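Local coordinates for protein NUDIX hydrolase (Alicyclobacillus acidocaldarius subsp. acidocaldarius, PDB 3QSJ) that probably hydrolyses phosphorus-containing acid anhydrides, as other Nudix hydrolases do, and binds a calcium ion in this crystal structure, at residues S121-L124 against S125-L129; A213-A216 against M217-S221; V93-G96 against E97-M101. One frame throughout, in Å; residues are numbered along the deposited sequence.

Contact 1 of 3, residues S121-L124 against S125-L129; sequences SAWL and SARGL
The guanidinium of Arg127 lies flat on one face of the Trp123 indole, the two planes only 4° apart and their centres separated by 3.6 Å. CZ sits over the five-membered ring as a cation-pi partner, while Arg127 CD is seated over the six-membered ring in a CH-pi contact. At the rim of the indole, in its plane, is Leu124 CD2, and Leu129 CD1 approaches obliquely, 4.0 Å from Trp123 CZ3. The guanidinium is also held at its edge: Arg127 NH1 donates to Trp123 O over 2.9 Å, in the carbonyl plane and on a lone pair, so backbone and ring of one residue together fix the flat group. Trp123 holds CG anti to its own N (chi1 -173°), and Arg127, extended from CG to NE, runs back along the helix end to reach this face. The indole NE1 hydrogen-bonds to the Glu109 carboxylate, which probably makes the ring more electron-rich toward the cation. Replacing Trp123 with a serine would probably leave the guanidinium without its stacking platform, free to turn about its bond to Trp123 O, and Glu109 without its NE1 mate.

Beside the stack, Leu124 CD2 packs on Leu129 CB at 3.7 Å. On the flank of the helix, one water bridges Ser121 OG and Ser125 OG. The helix end is closed by Leu124 O, which accepts from Arg127 N and, over 3.1 Å, from Leu129 N, the two arriving from opposite faces of its plane. This bond from Leu129 back to Leu124, the positive phi of Gly128 and the contact of Leu124 with Leu129 across the turn are consistent with the 6-to-1 closure of a Schellman motif at the end of helix 119-125.

Contact 2 of 3, residues A213-A216 against M217-S221; sequences AEIA and MSTLS
Thr219 and Ile215 meet through a side-chain-to-backbone hydrogen bond: Thr219 OG1 donates to Ile215 O over 2.8 Å. The hydroxyl stands between its own backbone N and carbonyl carbon (chi1 64°), which turns it back onto the preceding turn, where it comes in above the carbonyl plane. The opposite face of the same oxygen receives Ser218 N at 3.1 Å, so two donors grip Ile215 O. Ile215 CG2 is 3.8 Å from Thr219 OG1, the two side chains crossing at a slant.

Backbone bonds make up the second group. Met217 N to Ala213 O, at 2.9 Å, is a regular i to i+4 helical bond, but the next in series, Ser218 N to Glu214 O, is weak. Ala216 O then takes two donors on one face of its plane, Thr219 N at 3.3 Å and Leu220 N at 2.9 Å.

A water forms the third kind of link, donating to Glu214 O over 2.8 Å and bonding to Ser218 OG, which gives this carbonyl a further partner where its helical bond is poor.

Apolar contact is slight within the segments, with Ala216 CB at 4.3 Å from Leu220 CD1. Most of the apolar packing is made with the rest of the protein: Ala216 and Leu220 also rest on Leu158 of strand 151-160, and Met217, present as selenomethionine, packs there as well. Arg137 binds Met217 O and Leu220 O.

A mixture of i+3 and i+4 bonds is common in the last turn of an alpha helix, here that of helix 213-219, which lies against strands 7-18 and 151-160 of the main sheet.

Contact 3 of 3, residues V93-G96 against E97-M101; sequences VRDG and EGTKM
Arg94 lays one face of its guanidinium over Gly98 CA, at the tip of a small beta hairpin of the 3:5 kind, a type I turn from Asp95 to Gly98 followed by a G1 bulge. A chi1 of 52° sets CG over the backbone, and the bend at chi3 folds the chain back across the turn. From there NE and NH2 both donate to Asp95 O, at 2.9 and 3.2 Å, with the oxygen in the guanidinium plane. Gly98 N adds a third bond to Asp95 O from above the carbonyl plane, the bond that closes the type I turn. Phe61 offers the guanidinium a cation-pi partner.

The bulge depends on Gly98: its positive phi would press a CB against the preceding carbonyl oxygen. Behind it, Asp95 N bonds to Thr99 O. Farther along, Met101 N bonds to Val93 O at 3.0 Å, which leaves Arg94 and Lys100 as the non-hydrogen-bonded pair in between. CA-H...O contacts run both ways here, from Arg94 CA to Thr99 O and from Lys100 CA to Val93 O. At the open end the side chains of Val93 and Met101, the latter as selenomethionine, run side by side, with Val93 CG1 at 4.0 Å from Met101 CB, and a water joins Val93 N to Met101 O.

Asp95 steers the turn with its carboxylate as well. OD1 accepts Thr99 N at 3.0 Å and, weakly, Glu97 N, the latter contact completing an Asx turn. Asp95 OD2 stands 4.5 Å from Glu97 OE1, two like charges near each other but not in contact, and a single water probably eases their proximity: it donates to Asp95 OD2 at 2.6 Å and to Glu97 OE1, and accepts from Thr99 OG1 at 2.7 Å.

How the contacts relate
Followed from the N terminus, the chain makes contact 3 first, closing a tight turn in residues 93-101, then contact 1, closing the end of helix 119-125, and lastly contact 2, which closes no loop. The three lie in series, none nested or crossed. Contacts 3 and 1 join in space: Met101 CE of the hairpin reaches Trp123 CH2 at 3.2 Å, and Leu129 packs on Asp95 and Met101. Strand 93-94 pairs with strand 130-131 just beyond Leu129, so the hairpin and the exit of helix 119-125 form one connected region at the surface. Contact 2, its centre about 24 Å from that of contact 3, lies in the last helix, whose Ala216, Met217 and Leu220 pack on strand 151-160.

Contact 1 of 3, residues S121-L124 against S125-L129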
loop_
_atom_site.group_PDB
_atom_site.type_symbol
_atom_site.label_atom_id
_atom_site.label_comp_id
_atom_site.label_asym_id
_atom_site.label_seq_id
_atom_site.Cartn_x
_atom_site.Cartn_y
_atom_site.Cartn_z
ATOM N N SER A 121 1.499 -11.128 -12.148
ATOM C CA SER A 121 1.354 -12.579 -11.998
ATOM C C SER A 121 2.311 -13.345 -12.935
ATOM O O SER A 121 3.002 -14.280 -12.492
ATOM C CB SER A 121 -0.103 -12.968 -12.245
ATOM O OG SER A 121 -0.260 -14.368 -12.167
ATOM N N ALA A 122 2.419 -12.887 -14.188
ATOM C CA ALA A 122 3.308 -13.438 -15.210
ATOM C C ALA A 122 4.766 -13.262 -14.834
ATOM O O ALA A 122 5.554 -14.203 -14.982
ATOM C CB ALA A 122 3.044 -12.763 -16.549
ATOM N N TRP A 123 5.138 -12.059 -14.348
ATOM C CA TRP A 123 6.537 -11.799 -13.986
ATOM C C TRP A 123 6.938 -12.740 -12.831
ATOM O O TRP A 123 8.049 -13.299 -12.842
ATOM C CB TRP A 123 6.708 -10.307 -13.585
ATOM C CG TRP A 123 8.135 -9.899 -13.350
ATOM C CD1 TRP A 123 8.989 -9.331 -14.260
ATOM C CD2 TRP A 123 8.856 -9.981 -12.124
ATOM N NE1 TRP A 123 10.224 -9.123 -13.681
ATOM C CE2 TRP A 123 10.155 -9.470 -12.362
ATOM C CE3 TRP A 123 8.535 -10.426 -10.833
ATOM C CZ2 TRP A 123 11.126 -9.422 -11.365
ATOM C CZ3 TRP A 123 9.514 -10.422 -9.867
ATOM C CH2 TRP A 123 10.783 -9.902 -10.128
ATOM N N LEU A 124 6.045 -12.894 -11.835
ATOM C CA LEU A 124 6.353 -13.758 -10.691
ATOM C C LEU A 124 6.429 -15.246 -11.106
ATOM O O LEU A 124 7.320 -15.970 -10.652
ATOM C CB LEU A 124 5.318 -13.585 -9.578
ATOM C CG LEU A 124 5.404 -12.191 -8.883
ATOM C CD1 LEU A 124 4.217 -11.975 -7.970
ATOM C CD2 LEU A 124 6.715 -12.092 -8.007
ATOM N N SER A 125 5.456 -15.700 -11.938
ATOM C CA SER A 125 5.321 -17.115 -12.326
ATOM C C SER A 125 6.419 -17.593 -13.271
ATOM O O SER A 125 6.754 -18.782 -13.270
ATOM C CB SER A 125 3.912 -17.423 -12.824
ATOM O OG SER A 125 3.647 -16.840 -14.086
ATOM N N ALA A 126 7.059 -16.668 -13.993
ATOM C CA ALA A 126 8.219 -17.021 -14.838
ATOM C C ALA A 126 9.456 -17.260 -13.934
ATOM O O ALA A 126 10.464 -17.859 -14.361
ATOM C CB ALA A 126 8.502 -15.883 -15.834
ATOM N N ARG A 127 9.373 -16.797 -12.674
ATOM C CA ARG A 127 10.499 -16.859 -11.735
ATOM C C ARG A 127 10.276 -17.820 -10.552
ATOM O O ARG A 127 11.205 -18.055 -9.751
ATOM C CB ARG A 127 10.818 -15.433 -11.217
ATOM C CG ARG A 127 11.454 -14.566 -12.313
ATOM C CD ARG A 127 11.383 -13.064 -12.015
ATOM N NE ARG A 127 12.070 -12.347 -13.088
ATOM C CZ ARG A 127 11.522 -12.096 -14.275
ATOM N NH1 ARG A 127 10.281 -12.478 -14.533
ATOM N NH2 ARG A 127 12.246 -11.540 -15.246
ATOM N N GLY A 128 9.066 -18.366 -10.431
ATOM C CA GLY A 128 8.761 -19.236 -9.305
ATOM C C GLY A 128 8.685 -18.493 -7.987
ATOM O O GLY A 128 8.896 -19.085 -6.923
ATOM N N LEU A 129 8.399 -17.181 -8.035
ATOM C CA LEU A 129 8.326 -16.332 -6.838
ATOM C C LEU A 129 6.894 -16.097 -6.353
ATOM O O LEU A 129 5.947 -16.185 -7.151
ATOM C CB LEU A 129 8.975 -14.965 -7.178
ATOM C CG LEU A 129 10.454 -14.987 -7.554
ATOM C CD1 LEU A 129 10.912 -13.606 -7.873
ATOM C CD2 LEU A 129 11.284 -15.658 -6.496
HETATM O O HOH W 1 0.972 -16.085 -14.042
#

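Contact 2 of 3, residues A213-A216 against M217-S221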
loop_
_atom_site.group_PDB
_atom_site.type_symbol
_atom_site.label_atom_id
_atom_site.label_comp_id
_atom_site.label_asym_id
_atom_site.label_seq_id
_atom_site.Cartn_x
_atom_site.Cartn_y
_atom_site.Cartn_z
ATOM N N ALA A 213 8.625 0.855 14.533
ATOM C CA ALA A 213 8.055 -0.040 13.523
ATOM C C ALA A 213 7.748 -1.461 14.107
ATOM O O ALA A 213 6.733 -2.074 13.741
ATOM C CB ALA A 213 9.050 -0.135 12.363
ATOM N N GLU A 214 8.625 -2.002 14.997
ATOM C CA GLU A 214 8.321 -3.333 15.591
ATOM C C GLU A 214 7.033 -3.282 16.410
ATOM O O GLU A 214 6.181 -4.157 16.245
ATOM C CB GLU A 214 9.500 -3.759 16.484
ATOM C CG GLU A 214 9.320 -5.125 17.136
ATOM C CD GLU A 214 10.455 -5.438 18.081
ATOM O OE1 GLU A 214 11.577 -4.940 17.831
ATOM O OE2 GLU A 214 10.213 -6.116 19.105
ATOM N N ILE A 215 6.841 -2.216 17.236
ATOM C CA ILE A 215 5.598 -2.098 18.015
ATOM C C ILE A 215 4.410 -1.936 17.069
ATOM O O ILE A 215 3.361 -2.514 17.316
ATOM C CB ILE A 215 5.679 -1.018 19.139
ATOM C CG1 ILE A 215 6.741 -1.377 20.244
ATOM C CG2 ILE A 215 4.311 -0.684 19.705
ATOM C CD1 ILE A 215 6.541 -2.760 20.942
ATOM N N ALA A 216 4.587 -1.162 15.942
ATOM C CA ALA A 216 3.481 -1.024 15.011
ATOM C C ALA A 216 3.079 -2.378 14.399
ATOM O O ALA A 216 1.883 -2.672 14.259
ATOM C CB ALA A 216 3.853 -0.036 13.897
HETATM N N MSE A 217 4.073 -3.211 14.009
HETATM C CA MSE A 217 3.787 -4.502 13.366
HETATM C C MSE A 217 3.130 -5.465 14.381
HETATM O O MSE A 217 2.513 -6.435 13.939
HETATM C CB MSE A 217 5.075 -5.128 12.783
HETATM C CG MSE A 217 5.544 -4.428 11.522
HETATM SE SE MSE A 217 4.140 -4.545 10.087
HETATM C CE MSE A 217 4.079 -6.382 9.841
ATOM N N SER A 218 3.208 -5.160 15.722
ATOM C CA SER A 218 2.575 -5.959 16.736
ATOM C C SER A 218 1.215 -5.452 17.215
ATOM O O SER A 218 0.529 -6.195 17.893
ATOM C CB SER A 218 3.476 -5.995 17.991
ATOM O OG SER A 218 4.425 -7.019 17.872
ATOM N N THR A 219 0.860 -4.162 16.982
ATOM C CA THR A 219 -0.283 -3.581 17.666
ATOM C C THR A 219 -1.124 -2.682 16.796
ATOM O O THR A 219 -2.255 -2.364 17.209
ATOM C CB THR A 219 0.203 -2.639 18.822
ATOM O OG1 THR A 219 0.936 -1.525 18.262
ATOM C CG2 THR A 219 1.017 -3.313 19.880
ATOM N N LEU A 220 -0.576 -2.176 15.680
ATOM C CA LEU A 220 -1.362 -1.189 14.942
ATOM C C LEU A 220 -2.727 -1.648 14.526
ATOM O O LEU A 220 -2.905 -2.728 13.951
ATOM C CB LEU A 220 -0.612 -0.578 13.748
ATOM C CG LEU A 220 -0.841 0.927 13.570
ATOM C CD1 LEU A 220 -0.021 1.710 14.598
ATOM C CD2 LEU A 220 -0.427 1.334 12.147
ATOM N N SER A 221 -3.687 -0.763 14.753
ATOM C CA SER A 221 -5.057 -1.035 14.347
ATOM C C SER A 221 -5.801 0.266 14.272
ATOM O O SER A 221 -5.804 1.051 15.248
ATOM C CB SER A 221 -5.748 -1.944 15.358
ATOM O OG SER A 221 -7.152 -1.890 15.175
HETATM O O HOH W 2 6.541 -6.844 15.752
#

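Contact 3 of 3, residues V93-G96 against E97-M101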
loop_
_atom_site.group_PDB
_atom_site.type_symbol
_atom_site.label_atom_id
_atom_site.label_comp_id
_atom_site.label_asym_id
_atom_site.label_seq_id
_atom_site.Cartn_x
_atom_site.Cartn_y
_atom_site.Cartn_z
ATOM N N VAL A 93 8.538 -10.285 -1.344
ATOM C CA VAL A 93 8.669 -11.364 -2.351
ATOM C C VAL A 93 9.763 -12.337 -1.888
ATOM O O VAL A 93 10.821 -11.899 -1.356
ATOM C CB VAL A 93 8.934 -10.774 -3.760
ATOM C CG1 VAL A 93 9.332 -11.854 -4.795
ATOM C CG2 VAL A 93 7.688 -10.015 -4.255
ATOM N N ARG A 94 9.542 -13.655 -2.153
ATOM C CA ARG A 94 10.576 -14.653 -1.849
ATOM C C ARG A 94 10.422 -15.849 -2.784
ATOM O O ARG A 94 9.385 -15.995 -3.440
ATOM C CB ARG A 94 10.383 -15.136 -0.390
ATOM C CG ARG A 94 8.958 -15.587 -0.091
ATOM C CD ARG A 94 8.941 -16.405 1.193
ATOM N NE ARG A 94 9.310 -17.777 0.872
ATOM C CZ ARG A 94 9.187 -18.779 1.726
ATOM N NH1 ARG A 94 8.665 -18.569 2.935
ATOM N NH2 ARG A 94 9.536 -20.007 1.367
ATOM N N ASP A 95 11.394 -16.769 -2.761
ATOM C CA ASP A 95 11.242 -18.005 -3.548
ATOM C C ASP A 95 10.945 -19.171 -2.572
ATOM O O ASP A 95 10.823 -18.964 -1.359
ATOM C CB ASP A 95 12.495 -18.283 -4.378
ATOM C CG ASP A 95 13.781 -18.469 -3.609
ATOM O OD1 ASP A 95 13.716 -18.691 -2.371
ATOM O OD2 ASP A 95 14.850 -18.460 -4.248
ATOM N N GLY A 96 10.882 -20.403 -3.093
ATOM C CA GLY A 96 10.571 -21.569 -2.278
ATOM C C GLY A 96 11.589 -21.862 -1.204
ATOM O O GLY A 96 11.258 -22.493 -0.212
ATOM N N GLU A 97 12.843 -21.437 -1.411
ATOM C CA GLU A 97 13.902 -21.645 -0.415
ATOM C C GLU A 97 13.914 -20.516 0.640
ATOM O O GLU A 97 14.701 -20.593 1.570
ATOM C CB GLU A 97 15.281 -21.768 -1.094
ATOM C CG GLU A 97 15.448 -22.995 -1.986
ATOM C CD GLU A 97 16.757 -23.027 -2.752
ATOM O OE1 GLU A 97 17.405 -21.962 -2.899
ATOM O OE2 GLU A 97 17.132 -24.130 -3.212
ATOM N N GLY A 98 13.006 -19.534 0.537
ATOM C CA GLY A 98 12.937 -18.476 1.542
ATOM C C GLY A 98 13.837 -17.287 1.290
ATOM O O GLY A 98 13.897 -16.350 2.104
ATOM N N THR A 99 14.516 -17.287 0.141
ATOM C CA THR A 99 15.403 -16.188 -0.221
ATOM C C THR A 99 14.531 -14.998 -0.569
ATOM O O THR A 99 13.700 -15.120 -1.461
ATOM C CB THR A 99 16.306 -16.626 -1.396
ATOM O OG1 THR A 99 17.054 -17.767 -0.972
ATOM C CG2 THR A 99 17.210 -15.496 -1.922
ATOM N N LYS A 100 14.766 -13.826 0.110
ATOM C CA LYS A 100 13.985 -12.581 -0.107
ATOM C C LYS A 100 14.516 -11.752 -1.281
ATOM O O LYS A 100 15.738 -11.672 -1.515
ATOM C CB LYS A 100 13.993 -11.728 1.165
ATOM C CG LYS A 100 13.455 -12.466 2.404
ATOM C CD LYS A 100 13.682 -11.634 3.684
ATOM C CE LYS A 100 12.661 -11.939 4.774
ATOM N NZ LYS A 100 12.941 -13.239 5.461
HETATM N N MSE A 101 13.614 -11.200 -2.072
HETATM C CA MSE A 101 13.994 -10.284 -3.129
HETATM C C MSE A 101 14.235 -8.947 -2.414
HETATM O O MSE A 101 13.366 -8.510 -1.658
HETATM C CB MSE A 101 12.845 -10.129 -4.153
HETATM C CG MSE A 101 13.009 -8.872 -4.994
HETATM SE SE MSE A 101 11.609 -8.788 -6.367
HETATM C CE MSE A 101 12.349 -10.135 -7.296
HETATM O O HOH W 3 10.641 -8.211 -1.734
HETATM O O HOH W 4 17.152 -19.140 -3.297
#